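Local coordinates for protein catalase (Bacillus pumilus, PDB 4QOL) that breaks hydrogen peroxide down to water and oxygen at a heme group and also shows peroxidase-like reactivity toward phenolic substrates, at residues Q159-Y164 with T445-G450; F167-P172 with E453-L458; L9-G14 with L39-A44. All coordinates share one frame; numbering follows the deposited sequence.

Overall arrangement
Interaction 3 comes first along the chain and closes within the N-terminal arm, before either of the others opens. Interactions 1 and 2 have alternating segments: 159-164 and 167-172 lie at the start and end of helix 161-169, while 445-450 and 453-458 lie on the successive helices 434-448 and 453-466. Their centres are 11 Å apart, and they meet where the K456 ammonium group approaches K449 O. Together they dock the C-terminal helices on the larger catalase region that holds the heme. Interaction 3 lies about 50 and 56 Å from them, centre to centre. The pair joins distant parts of one chain and also touches the second subunit, whereas interaction 3 sits among three other subunits.

Interaction 1 (Q159-Y164 with T445-G450); sequences QDPDRY and TADLKG. With ACT (acetate ion), chain J.
The first turn of helix 161-169 meets the C-terminal end of helix 434-448 with P161 and D447 nearest, their CA atoms 6.5 Å apart. P161 lays its ring against the other backbone, CB standing 3.4 Å from D447 O. Proline suits the first turn of a helix, where its lack of an N-H costs no helical hydrogen bond. The Y164 hydroxyl donates to D447 OD2, with OH and OD2 2.5 Å apart. It uses the syn lone pair of OD2, which lies near the ring plane at its edge, and ring and carboxylate are turned 31° apart. D447 OD2 also takes the indole N-H of W165, so two donors grip one oxygen. In the catalase fold this seam joins the heme-bearing region to the C-terminal helical region. D160 caps the N-terminus of helix 161-169, its OD1 accepting from D162 N at 3.0 Å. Y164 CG sits between the backbone N and the carbonyl carbon (chi1 57°), which folds the ring back along its own helix, and P161 CA lies 3.5 Å above one face, toward the rim. D162 OD1 pairs with R388 of the second subunit, and Q159 NE2 donates to acetate OXT at 2.9 Å.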
ATOM      1  N   GLN A 159     -25.232   0.831  13.997  1.00 13.53           N
ATOM      2  CA  GLN A 159     -25.457   2.271  14.271  1.00 13.98           C
ATOM      3  C   GLN A 159     -26.336   2.427  15.494  1.00 15.40           C
ATOM      4  O   GLN A 159     -27.278   1.636  15.705  1.00 14.61           O
ATOM      5  CB  GLN A 159     -26.092   2.963  13.101  1.00 14.71           C
ATOM      6  CG  GLN A 159     -26.291   4.448  13.300  1.00 13.85           C
ATOM      7  CD  GLN A 159     -26.968   5.088  12.126  1.00 15.48           C
ATOM      8  OE1 GLN A 159     -28.086   4.708  11.721  1.00 17.82           O
ATOM      9  NE2 GLN A 159     -26.293   6.033  11.514  1.00 14.56           N
ATOM     10  N   ASP A 160     -25.999   3.406  16.332  1.00 13.85           N
ATOM     11  CA  ASP A 160     -26.666   3.592  17.623  1.00 15.54           C
ATOM     12  C   ASP A 160     -27.058   5.040  17.770  1.00 15.45           C
ATOM     13  O   ASP A 160     -26.181   5.904  17.964  1.00 14.86           O
ATOM     14  CB  ASP A 160     -25.746   3.124  18.782  1.00 15.90           C
ATOM     15  CG  ASP A 160     -26.448   3.188  20.149  1.00 17.75           C
ATOM     16  OD1 ASP A 160     -27.643   3.653  20.232  1.00 18.10           O
ATOM     17  OD2 ASP A 160     -25.806   2.771  21.175  1.00 19.39           O
ATOM     18  N   PRO A 161     -28.365   5.358  17.646  1.00 16.46           N
ATOM     19  CA  PRO A 161     -28.807   6.745  17.901  1.00 16.01           C
ATOM     20  C   PRO A 161     -28.371   7.340  19.216  1.00 16.41           C
ATOM     21  O   PRO A 161     -28.208   8.552  19.309  1.00 15.55           O
ATOM     22  CB  PRO A 161     -30.346   6.653  17.839  1.00 18.49           C
ATOM     23  CG  PRO A 161     -30.619   5.335  17.101  1.00 18.37           C
ATOM     24  CD  PRO A 161     -29.504   4.431  17.423  1.00 18.12           C
ATOM     25  N   ASP A 162     -28.210   6.562  20.262  1.00 15.84           N
ATOM     26  CA  ASP A 162     -27.726   7.136  21.495  1.00 18.16           C
ATOM     27  C   ASP A 162     -26.331   7.770  21.332  1.00 17.73           C
ATOM     28  O   ASP A 162     -26.016   8.799  22.001  1.00 18.68           O
ATOM     29  CB  ASP A 162     -27.666   6.032  22.551  1.00 20.53           C
ATOM     30  CG  ASP A 162     -27.348   6.547  23.907  1.00 26.82           C
ATOM     31  OD1 ASP A 162     -28.003   7.487  24.409  1.00 26.49           O
ATOM     32  OD2 ASP A 162     -26.324   6.099  24.457  1.00 35.68           O
ATOM     33  N   ARG A 163     -25.516   7.247  20.403  1.00 15.93           N
ATOM     34  CA  ARG A 163     -24.179   7.788  20.182  1.00 15.19           C
ATOM     35  C   ARG A 163     -24.229   9.092  19.378  1.00 14.45           C
ATOM     36  O   ARG A 163     -23.618  10.120  19.755  1.00 15.65           O
ATOM     37  CB  ARG A 163     -23.316   6.740  19.468  1.00 14.94           C
ATOM     38  CG  ARG A 163     -23.086   5.501  20.336  1.00 15.05           C
ATOM     39  CD  ARG A 163     -22.369   4.408  19.600  1.00 14.75           C
ATOM     40  NE  ARG A 163     -20.917   4.680  19.566  1.00 14.04           N
ATOM     41  CZ  ARG A 163     -20.279   5.316  18.561  1.00 15.29           C
ATOM     42  NH1 ARG A 163     -19.020   5.609  18.734  1.00 13.69           N
ATOM     43  NH2 ARG A 163     -20.893   5.599  17.417  1.00 14.78           N
ATOM     44  N   TYR A 164     -24.951   9.114  18.244  1.00 13.79           N
ATOM     45  CA  TYR A 164     -24.928  10.341  17.439  1.00 14.36           C
ATOM     46  C   TYR A 164     -25.786  11.411  18.043  1.00 13.56           C
ATOM     47  O   TYR A 164     -25.459  12.626  17.916  1.00 14.41           O
ATOM     48  CB  TYR A 164     -25.295  10.108  15.971  1.00 14.12           C
ATOM     49  CG  TYR A 164     -26.588   9.479  15.571  1.00 14.53           C
ATOM     50  CD1 TYR A 164     -27.738  10.205  15.518  1.00 16.35           C
ATOM     51  CD2 TYR A 164     -26.654   8.141  15.168  1.00 15.28           C
ATOM     52  CE1 TYR A 164     -28.935   9.650  15.088  1.00 16.29           C
ATOM     53  CE2 TYR A 164     -27.800   7.598  14.674  1.00 16.21           C
ATOM     54  CZ  TYR A 164     -28.956   8.339  14.661  1.00 17.06           C
ATOM     55  OH  TYR A 164     -30.152   7.775  14.179  1.00 20.76           O
ATOM     56  N   THR A 445     -39.179  11.118  16.895  1.00 19.06           N
ATOM     57  CA  THR A 445     -39.591  10.300  18.033  1.00 17.93           C
ATOM     58  C   THR A 445     -39.075   8.874  17.919  1.00 17.77           C
ATOM     59  O   THR A 445     -38.563   8.287  18.896  1.00 18.39           O
ATOM     60  CB  THR A 445     -41.163  10.325  18.163  1.00 20.00           C
ATOM     61  OG1 THR A 445     -41.611  11.675  18.394  1.00 19.10           O
ATOM     62  CG2 THR A 445     -41.637   9.414  19.241  1.00 20.91           C
ATOM     63  N   ALA A 446     -39.192   8.299  16.745  1.00 17.47           N
ATOM     64  CA  ALA A 446     -38.731   6.937  16.525  1.00 17.90           C
ATOM     65  C   ALA A 446     -37.228   6.806  16.765  1.00 18.24           C
ATOM     66  O   ALA A 446     -36.753   5.775  17.186  1.00 21.81           O
ATOM     67  CB  ALA A 446     -39.077   6.467  15.125  1.00 18.83           C
ATOM     68  N   ASP A 447     -36.491   7.869  16.415  1.00 17.46           N
ATOM     69  CA  ASP A 447     -35.057   7.888  16.605  1.00 17.14           C
ATOM     70  C   ASP A 447     -34.575   8.124  18.017  1.00 17.68           C
ATOM     71  O   ASP A 447     -33.518   7.616  18.424  1.00 18.39           O
ATOM     72  CB  ASP A 447     -34.439   8.963  15.675  1.00 18.41           C
ATOM     73  CG  ASP A 447     -33.185   8.453  14.937  1.00 20.52           C
ATOM     74  OD1 ASP A 447     -33.310   7.445  14.219  1.00 24.39           O
ATOM     75  OD2 ASP A 447     -32.097   8.984  15.209  1.00 17.43           O
ATOM     76  N   LEU A 448     -35.341   8.936  18.763  1.00 17.55           N
ATOM     77  CA  LEU A 448     -34.942   9.396  20.092  1.00 18.15           C
ATOM     78  C   LEU A 448     -35.447   8.489  21.224  1.00 18.77           C
ATOM     79  O   LEU A 448     -34.966   8.580  22.347  1.00 19.35           O
ATOM     80  CB  LEU A 448     -35.459  10.812  20.320  1.00 18.11           C
ATOM     81  CG  LEU A 448     -34.541  11.881  19.693  1.00 17.89           C
ATOM     82  CD1 LEU A 448     -35.247  13.180  19.543  1.00 19.55           C
ATOM     83  CD2 LEU A 448     -33.288  12.122  20.531  1.00 17.97           C
ATOM     84  N   LYS A 449     -36.488   7.753  20.954  1.00 20.39           N
ATOM     85  CA  LYS A 449     -37.246   7.083  22.058  1.00 22.14           C
ATOM     86  C   LYS A 449     -36.402   6.162  22.891  1.00 21.34           C
ATOM     87  O   LYS A 449     -36.655   6.009  24.080  1.00 22.32           O
ATOM     88  CB  LYS A 449     -38.430   6.356  21.493  1.00 25.19           C
ATOM     89  CG  LYS A 449     -38.034   5.223  20.599  1.00 29.15           C
ATOM     90  CD  LYS A 449     -39.265   4.467  20.109  1.00 35.48           C
ATOM     91  CE  LYS A 449     -38.893   3.101  19.558  1.00 41.84           C
ATOM     92  NZ  LYS A 449     -39.781   2.774  18.405  1.00 48.45           N
ATOM     93  N   GLY A 450     -35.345   5.590  22.341  1.00 22.06           N
ATOM     94  CA  GLY A 450     -34.426   4.730  23.139  1.00 22.94           C
ATOM     95  C   GLY A 450     -33.131   5.319  23.673  1.00 23.04           C
ATOM     96  O   GLY A 450     -32.315   4.610  24.302  1.00 22.76           O
TER
HETATM   97  C   ACT J 506     -27.841   9.166   9.606  1.00 26.56           C
HETATM   98  O   ACT J 506     -27.727   9.907   8.617  1.00 30.02           O
HETATM   99  OXT ACT J 506     -27.175   8.082   9.667  1.00 27.27           O
HETATM  100  CH3 ACT J 506     -28.780   9.646  10.693  1.00 29.65           C

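Interaction 2 (F167-P172 with E453-L458); sequences FMTLTP and EKTKLL
T169 and L458 meet where the end of helix 161-169 packs on the first turns of helix 453-466, a helix-helix contact between the larger catalase region and the C-terminal helical region. Their CA atoms are 6.0 Å apart, a close approach that suits a residue as small as threonine. L458 points at its partner and brings CD2 obliquely across the threonine, 3.6 Å from T169 CB and 3.5 Å from T169 O. Its CG is anti to the backbone N (chi1 -178°), which carries the branch across the gap. The T169 carbonyl is also bonded by N462 one turn further on. T455 crosses T169 at about a right angle, and the T169 methyl CG2 rests 3.6 Å from T455 O.

The hydroxyls serve a different purpose from the methyls. T169 OG1 is bonded to W165 O of its own helix and accepts from a water at 2.9 Å; the same water is 2.8 Å from T455 OG1, which in turn receives R388 of the second subunit. Replacing T169 with an alanine would remove OG1 and CG2, and would probably deprive the bridging water of a partner and open a gap beside T455 and L458. L170 CD2 lies 3.8 Å from L458 CD2, an apolar contact at about a right angle.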
ATOM      1  N   PHE A 167     -23.525  13.233  20.565  1.00 15.16           N
ATOM      2  CA  PHE A 167     -22.739  14.261  19.827  1.00 14.26           C
ATOM      3  C   PHE A 167     -23.548  15.427  19.356  1.00 14.01           C
ATOM      4  O   PHE A 167     -23.140  16.584  19.533  1.00 15.62           O
ATOM      5  CB  PHE A 167     -21.990  13.627  18.604  1.00 14.33           C
ATOM      6  CG  PHE A 167     -21.216  14.607  17.770  1.00 14.97           C
ATOM      7  CD1 PHE A 167     -19.871  14.964  18.082  1.00 13.73           C
ATOM      8  CD2 PHE A 167     -21.837  15.210  16.686  1.00 15.28           C
ATOM      9  CE1 PHE A 167     -19.227  15.969  17.301  1.00 14.37           C
ATOM     10  CE2 PHE A 167     -21.226  16.227  15.962  1.00 16.19           C
ATOM     11  CZ  PHE A 167     -19.902  16.550  16.232  1.00 14.93           C
ATOM     12  N   MET A 168     -24.644  15.162  18.657  1.00 13.91           N
ATOM     13  CA  MET A 168     -25.428  16.228  18.073  1.00 14.56           C
ATOM     14  C   MET A 168     -26.005  17.188  19.101  1.00 15.10           C
ATOM     15  O   MET A 168     -25.949  18.427  18.911  1.00 14.35           O
ATOM     16  CB  MET A 168     -26.533  15.691  17.185  1.00 15.08           C
ATOM     17  CG  MET A 168     -26.071  14.984  15.954  1.00 15.80           C
ATOM     18  SD  MET A 168     -25.134  15.929  14.749  1.00 17.39           S
ATOM     19  CE  MET A 168     -24.668  14.516  13.708  1.00 17.50           C
ATOM     20  N   THR A 169     -26.520  16.662  20.192  1.00 16.06           N
ATOM     21  CA  THR A 169     -27.094  17.530  21.251  1.00 16.47           C
ATOM     22  C   THR A 169     -26.085  18.490  21.885  1.00 15.64           C
ATOM     23  O   THR A 169     -26.435  19.616  22.252  1.00 17.26           O
ATOM     24  CB  THR A 169     -27.802  16.702  22.363  1.00 16.43           C
ATOM     25  OG1 THR A 169     -26.914  15.786  22.988  1.00 17.27           O
ATOM     26  CG2 THR A 169     -29.025  16.021  21.797  1.00 17.85           C
ATOM     27  N   LEU A 170     -24.835  18.013  22.013  1.00 16.06           N
ATOM     28  CA  LEU A 170     -23.710  18.735  22.502  1.00 15.30           C
ATOM     29  C   LEU A 170     -23.032  19.655  21.442  1.00 16.32           C
ATOM     30  O   LEU A 170     -22.082  20.402  21.770  1.00 15.17           O
ATOM     31  CB  LEU A 170     -22.703  17.809  23.126  1.00 15.91           C
ATOM     32  CG  LEU A 170     -23.226  17.041  24.370  1.00 16.90           C
ATOM     33  CD1 LEU A 170     -22.223  15.995  24.805  1.00 16.93           C
ATOM     34  CD2 LEU A 170     -23.476  18.034  25.503  1.00 18.01           C
ATOM     35  N   THR A 171     -23.612  19.647  20.253  1.00 15.99           N
ATOM     36  CA  THR A 171     -23.150  20.390  19.066  1.00 15.30           C
ATOM     37  C   THR A 171     -24.392  21.029  18.511  1.00 15.19           C
ATOM     38  O   THR A 171     -24.889  20.702  17.438  1.00 15.12           O
ATOM     39  CB  THR A 171     -22.500  19.410  18.075  1.00 16.13           C
ATOM     40  OG1 THR A 171     -21.480  18.680  18.772  1.00 18.02           O
ATOM     41  CG2 THR A 171     -21.908  20.101  16.884  1.00 16.66           C
ATOM     42  N   PRO A 172     -24.920  22.071  19.259  1.00 16.03           N
ATOM     43  CA  PRO A 172     -26.239  22.634  18.925  1.00 16.40           C
ATOM     44  C   PRO A 172     -26.296  23.365  17.575  1.00 15.29           C
ATOM     45  O   PRO A 172     -27.374  23.566  17.034  1.00 15.40           O
ATOM     46  CB  PRO A 172     -26.511  23.611  20.087  1.00 16.21           C
ATOM     47  CG  PRO A 172     -25.117  23.940  20.605  1.00 16.15           C
ATOM     48  CD  PRO A 172     -24.373  22.626  20.486  1.00 16.19           C
ATOM     49  N   GLU A 453     -31.781   9.398  28.793  1.00 24.08           N
ATOM     50  CA  GLU A 453     -32.806  10.394  29.140  1.00 27.30           C
ATOM     51  C   GLU A 453     -32.282  11.832  29.153  1.00 23.88           C
ATOM     52  O   GLU A 453     -32.943  12.735  28.666  1.00 23.82           O
ATOM     53  CB  GLU A 453     -33.416  10.123  30.523  1.00 29.81           C
ATOM     54  CG  GLU A 453     -34.355   8.928  30.595  1.00 35.75           C
ATOM     55  CD  GLU A 453     -35.431   8.894  29.490  1.00 41.46           C
ATOM     56  OE1 GLU A 453     -36.045   9.936  29.149  1.00 44.70           O
ATOM     57  OE2 GLU A 453     -35.669   7.779  28.957  1.00 55.62           O
ATOM     58  N   LYS A 454     -31.087  12.054  29.664  1.00 24.66           N
ATOM     59  CA  LYS A 454     -30.492  13.379  29.680  1.00 26.69           C
ATOM     60  C   LYS A 454     -30.243  13.879  28.238  1.00 23.14           C
ATOM     61  O   LYS A 454     -30.407  15.025  27.919  1.00 21.12           O
ATOM     62  CB  LYS A 454     -29.173  13.356  30.468  1.00 32.53           C
ATOM     63  CG  LYS A 454     -28.627  14.684  30.991  1.00 40.50           C
ATOM     64  CD  LYS A 454     -27.321  14.475  31.764  1.00 45.17           C
ATOM     65  CE  LYS A 454     -26.443  13.447  31.039  1.00 49.05           C
ATOM     66  NZ  LYS A 454     -25.111  13.150  31.631  1.00 52.12           N
ATOM     67  N   THR A 455     -29.736  12.995  27.382  1.00 21.80           N
ATOM     68  CA  THR A 455     -29.522  13.362  25.980  1.00 19.12           C
ATOM     69  C   THR A 455     -30.842  13.688  25.265  1.00 18.90           C
ATOM     70  O   THR A 455     -30.923  14.658  24.520  1.00 19.47           O
ATOM     71  CB  THR A 455     -28.783  12.282  25.217  1.00 18.26           C
ATOM     72  OG1 THR A 455     -27.459  12.206  25.750  1.00 19.62           O
ATOM     73  CG2 THR A 455     -28.751  12.560  23.722  1.00 16.72           C
ATOM     74  N   LYS A 456     -31.818  12.868  25.519  1.00 19.59           N
ATOM     75  CA  LYS A 456     -33.159  13.049  24.941  1.00 20.54           C
ATOM     76  C   LYS A 456     -33.756  14.396  25.354  1.00 19.76           C
ATOM     77  O   LYS A 456     -34.297  15.125  24.520  1.00 17.90           O
ATOM     78  CB  LYS A 456     -34.061  11.919  25.432  1.00 21.18           C
ATOM     79  CG  LYS A 456     -35.418  11.862  24.757  1.00 21.31           C
ATOM     80  CD  LYS A 456     -36.339  10.869  25.509  1.00 22.36           C
ATOM     81  CE  LYS A 456     -35.793   9.481  25.499  1.00 25.40           C
ATOM     82  NZ  LYS A 456     -36.728   8.557  26.177  1.00 24.78           N
ATOM     83  N   LEU A 457     -33.611  14.741  26.626  1.00 20.20           N
ATOM     84  CA  LEU A 457     -34.033  16.084  27.128  1.00 20.31           C
ATOM     85  C   LEU A 457     -33.288  17.193  26.400  1.00 20.68           C
ATOM     86  O   LEU A 457     -33.873  18.190  26.023  1.00 20.61           O
ATOM     87  CB  LEU A 457     -33.821  16.204  28.646  1.00 21.12           C
ATOM     88  CG  LEU A 457     -34.257  17.442  29.376  1.00 22.15           C
ATOM     89  CD1 LEU A 457     -35.747  17.682  29.097  1.00 23.40           C
ATOM     90  CD2 LEU A 457     -33.987  17.328  30.880  1.00 22.72           C
ATOM     91  N   LEU A 458     -31.961  17.052  26.267  1.00 19.03           N
ATOM     92  CA  LEU A 458     -31.180  18.136  25.644  1.00 18.11           C
ATOM     93  C   LEU A 458     -31.610  18.288  24.189  1.00 17.25           C
ATOM     94  O   LEU A 458     -31.746  19.367  23.704  1.00 16.43           O
ATOM     95  CB  LEU A 458     -29.660  17.814  25.818  1.00 17.57           C
ATOM     96  CG  LEU A 458     -28.732  18.906  25.238  1.00 19.00           C
ATOM     97  CD1 LEU A 458     -28.956  20.310  25.864  1.00 19.61           C
ATOM     98  CD2 LEU A 458     -27.260  18.497  25.411  1.00 19.00           C
TER
HETATM   99  O   HOH W   1     -25.712  14.345  25.219  1.00 18.37           O

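Interaction 3 (L9-G14 with L39-A44); sequences LTTNQG and LIEKLA
This is a buried polar contact in which the side chain of E41, on helix 37-46, receives a backbone N-H from a turn in the N-terminal arm, ahead of strand 25-26. N12 N donates to E41 OE1 at 2.8 Å with an N-H...O angle of 165°, nearly straight, and meets the syn lone pair of that oxygen. Glutamate suits the place because its chain is long enough to cross the gap: chi1 of -178° turns CG away from the backbone N, and the chain runs extended beyond it, which brings the carboxylate to the backbone N-H of N12. The N12 amide then stacks on the carboxylate, their planes 26° apart, with ND2 3.4 Å from E41 CD.

The turn that presents the N-H is of type I, from T11 to G14, closed by G14 N bonding to T11 O. T11 adds an ST turn, its OG1 accepting from Q13 N at 3.2 Å. T11 O is gripped twice, since T10 OG1 and G14 N reach it from opposite faces of its plane. G14 takes a positive phi of 81°, where a side chain would jam against the preceding carbonyl.

Both carboxylate oxygens have further donors: Y37 OH hydrogen-bonds to OE2, and Q368 of the third subunit donates to OE1 while its oxygen accepts from N12 ND2. Such donors would probably favour the ionised form of E41. Around the contact, helix 37-46 is enclosed by other subunits: L39 and I40 pack on L34 of the second subunit, I40 and A44 on helix 331-348 of the fourth, and K42 forms a salt bridge with D145 on helix 143-150 of the fourth.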
ATOM      1  N   LEU A   9      -8.089 -16.750 -24.622  1.00 20.14           N
ATOM      2  CA  LEU A   9      -7.795 -16.439 -23.221  1.00 20.76           C
ATOM      3  C   LEU A   9      -6.292 -16.495 -23.041  1.00 17.98           C
ATOM      4  O   LEU A   9      -5.691 -17.409 -23.487  1.00 17.94           O
ATOM      5  CB  LEU A   9      -8.541 -17.432 -22.320  1.00 21.15           C
ATOM      6  CG  LEU A   9      -8.539 -17.044 -20.856  1.00 25.61           C
ATOM      7  CD1 LEU A   9      -9.670 -16.080 -20.584  1.00 25.10           C
ATOM      8  CD2 LEU A   9      -8.700 -18.289 -19.983  1.00 29.51           C
ATOM      9  N   THR A  10      -5.694 -15.467 -22.437  1.00 15.68           N
ATOM     10  CA  THR A  10      -4.251 -15.416 -22.248  1.00 15.61           C
ATOM     11  C   THR A  10      -3.919 -15.171 -20.770  1.00 15.05           C
ATOM     12  O   THR A  10      -4.725 -14.680 -20.007  1.00 14.83           O
ATOM     13  CB  THR A  10      -3.625 -14.300 -23.081  1.00 16.26           C
ATOM     14  OG1 THR A  10      -3.948 -13.023 -22.510  1.00 15.87           O
ATOM     15  CG2 THR A  10      -4.058 -14.354 -24.502  1.00 15.98           C
ATOM     16  N   THR A  11      -2.677 -15.416 -20.430  1.00 14.53           N
ATOM     17  CA  THR A  11      -2.124 -14.852 -19.195  1.00 14.70           C
ATOM     18  C   THR A  11      -1.857 -13.344 -19.399  1.00 15.84           C
ATOM     19  O   THR A  11      -1.935 -12.824 -20.530  1.00 16.02           O
ATOM     20  CB  THR A  11      -0.790 -15.521 -18.855  1.00 15.24           C
ATOM     21  OG1 THR A  11       0.239 -15.183 -19.804  1.00 15.81           O
ATOM     22  CG2 THR A  11      -0.922 -17.064 -18.733  1.00 16.74           C
ATOM     23  N   ASN A  12      -1.435 -12.647 -18.343  1.00 14.59           N
ATOM     24  CA  ASN A  12      -0.990 -11.266 -18.453  1.00 14.32           C
ATOM     25  C   ASN A  12       0.304 -11.047 -19.215  1.00 14.82           C
ATOM     26  O   ASN A  12       0.603  -9.900 -19.570  1.00 14.22           O
ATOM     27  CB  ASN A  12      -0.951 -10.590 -17.082  1.00 14.21           C
ATOM     28  CG  ASN A  12      -2.298 -10.543 -16.421  1.00 13.41           C
ATOM     29  OD1 ASN A  12      -3.346 -10.457 -17.078  1.00 15.38           O
ATOM     30  ND2 ASN A  12      -2.306 -10.610 -15.083  1.00 14.60           N
ATOM     31  N   GLN A  13       1.051 -12.144 -19.440  1.00 14.00           N
ATOM     32  CA  GLN A  13       2.236 -12.136 -20.271  1.00 14.19           C
ATOM     33  C   GLN A  13       1.864 -12.264 -21.744  1.00 13.65           C
ATOM     34  O   GLN A  13       2.748 -12.227 -22.605  1.00 13.23           O
ATOM     35  CB  GLN A  13       3.176 -13.254 -19.898  1.00 15.11           C
ATOM     36  CG  GLN A  13       3.623 -13.315 -18.426  1.00 15.92           C
ATOM     37  CD  GLN A  13       4.650 -12.273 -18.085  1.00 16.25           C
ATOM     38  OE1 GLN A  13       5.210 -11.581 -18.962  1.00 17.65           O
ATOM     39  NE2 GLN A  13       4.860 -12.080 -16.788  1.00 16.06           N
ATOM     40  N   GLY A  14       0.587 -12.432 -22.048  1.00 15.28           N
ATOM     41  CA  GLY A  14       0.167 -12.643 -23.461  1.00 15.69           C
ATOM     42  C   GLY A  14       0.310 -14.049 -24.011  1.00 17.12           C
ATOM     43  O   GLY A  14       0.232 -14.245 -25.205  1.00 18.16           O
ATOM     44  N   LEU A  39      -2.631 -20.527 -12.844  1.00 14.51           N
ATOM     45  CA  LEU A  39      -3.390 -20.645 -11.587  1.00 16.07           C
ATOM     46  C   LEU A  39      -2.952 -19.528 -10.616  1.00 13.63           C
ATOM     47  O   LEU A  39      -3.793 -18.799 -10.073  1.00 13.68           O
ATOM     48  CB  LEU A  39      -3.200 -21.999 -10.880  1.00 16.32           C
ATOM     49  CG  LEU A  39      -3.818 -22.221  -9.502  1.00 17.04           C
ATOM     50  CD1 LEU A  39      -5.355 -22.288  -9.615  1.00 17.60           C
ATOM     51  CD2 LEU A  39      -3.342 -23.508  -8.780  1.00 17.57           C
ATOM     52  N   ILE A  40      -1.641 -19.416 -10.411  1.00 13.18           N
ATOM     53  CA  ILE A  40      -1.159 -18.517  -9.401  1.00 13.58           C
ATOM     54  C   ILE A  40      -1.420 -17.064  -9.854  1.00 12.89           C
ATOM     55  O   ILE A  40      -1.867 -16.204  -9.047  1.00 12.50           O
ATOM     56  CB  ILE A  40       0.312 -18.762  -9.054  1.00 14.47           C
ATOM     57  CG1 ILE A  40       0.526 -20.157  -8.495  1.00 14.83           C
ATOM     58  CG2 ILE A  40       0.808 -17.718  -8.070  1.00 13.80           C
ATOM     59  CD1 ILE A  40      -0.325 -20.454  -7.291  1.00 17.28           C
ATOM     60  N   GLU A  41      -1.233 -16.744 -11.147  1.00 12.77           N
ATOM     61  CA  GLU A  41      -1.425 -15.349 -11.578  1.00 13.26           C
ATOM     62  C   GLU A  41      -2.904 -14.956 -11.411  1.00 13.37           C
ATOM     63  O   GLU A  41      -3.231 -13.835 -11.008  1.00 13.63           O
ATOM     64  CB  GLU A  41      -1.000 -15.184 -13.049  1.00 13.73           C
ATOM     65  CG  GLU A  41      -1.108 -13.747 -13.627  1.00 14.76           C
ATOM     66  CD  GLU A  41      -0.906 -13.690 -15.157  1.00 16.16           C
ATOM     67  OE1 GLU A  41      -1.859 -13.976 -15.873  1.00 17.37           O
ATOM     68  OE2 GLU A  41       0.099 -13.147 -15.569  1.00 21.48           O
ATOM     69  N   LYS A  42      -3.802 -15.865 -11.805  1.00 13.88           N
ATOM     70  CA  LYS A  42      -5.232 -15.647 -11.808  1.00 13.36           C
ATOM     71  C   LYS A  42      -5.753 -15.531 -10.363  1.00 13.77           C
ATOM     72  O   LYS A  42      -6.438 -14.565 -10.052  1.00 11.98           O
ATOM     73  CB  LYS A  42      -5.913 -16.771 -12.608  1.00 14.80           C
ATOM     74  CG  LYS A  42      -7.408 -16.623 -12.746  1.00 14.98           C
ATOM     75  CD  LYS A  42      -7.946 -17.900 -13.422  1.00 16.38           C
ATOM     76  CE  LYS A  42      -9.438 -17.911 -13.663  1.00 15.63           C
ATOM     77  NZ  LYS A  42      -9.883 -19.201 -14.279  1.00 15.79           N
ATOM     78  N   LEU A  43      -5.375 -16.469  -9.467  1.00 12.52           N
ATOM     79  CA  LEU A  43      -5.708 -16.332  -8.035  1.00 14.23           C
ATOM     80  C   LEU A  43      -5.089 -15.080  -7.388  1.00 12.95           C
ATOM     81  O   LEU A  43      -5.781 -14.322  -6.650  1.00 11.93           O
ATOM     82  CB  LEU A  43      -5.327 -17.576  -7.258  1.00 13.88           C
ATOM     83  CG  LEU A  43      -6.115 -18.882  -7.466  1.00 16.08           C
ATOM     84  CD1 LEU A  43      -5.502 -19.934  -6.610  1.00 16.23           C
ATOM     85  CD2 LEU A  43      -7.602 -18.666  -7.189  1.00 16.31           C
ATOM     86  N   ALA A  44      -3.845 -14.750  -7.727  1.00 12.09           N
ATOM     87  CA  ALA A  44      -3.170 -13.638  -7.067  1.00 12.42           C
ATOM     88  C   ALA A  44      -3.850 -12.318  -7.465  1.00 13.05           C
ATOM     89  O   ALA A  44      -3.958 -11.383  -6.655  1.00 12.42           O
ATOM     90  CB  ALA A  44      -1.667 -13.596  -7.458  1.00 11.32           C
TER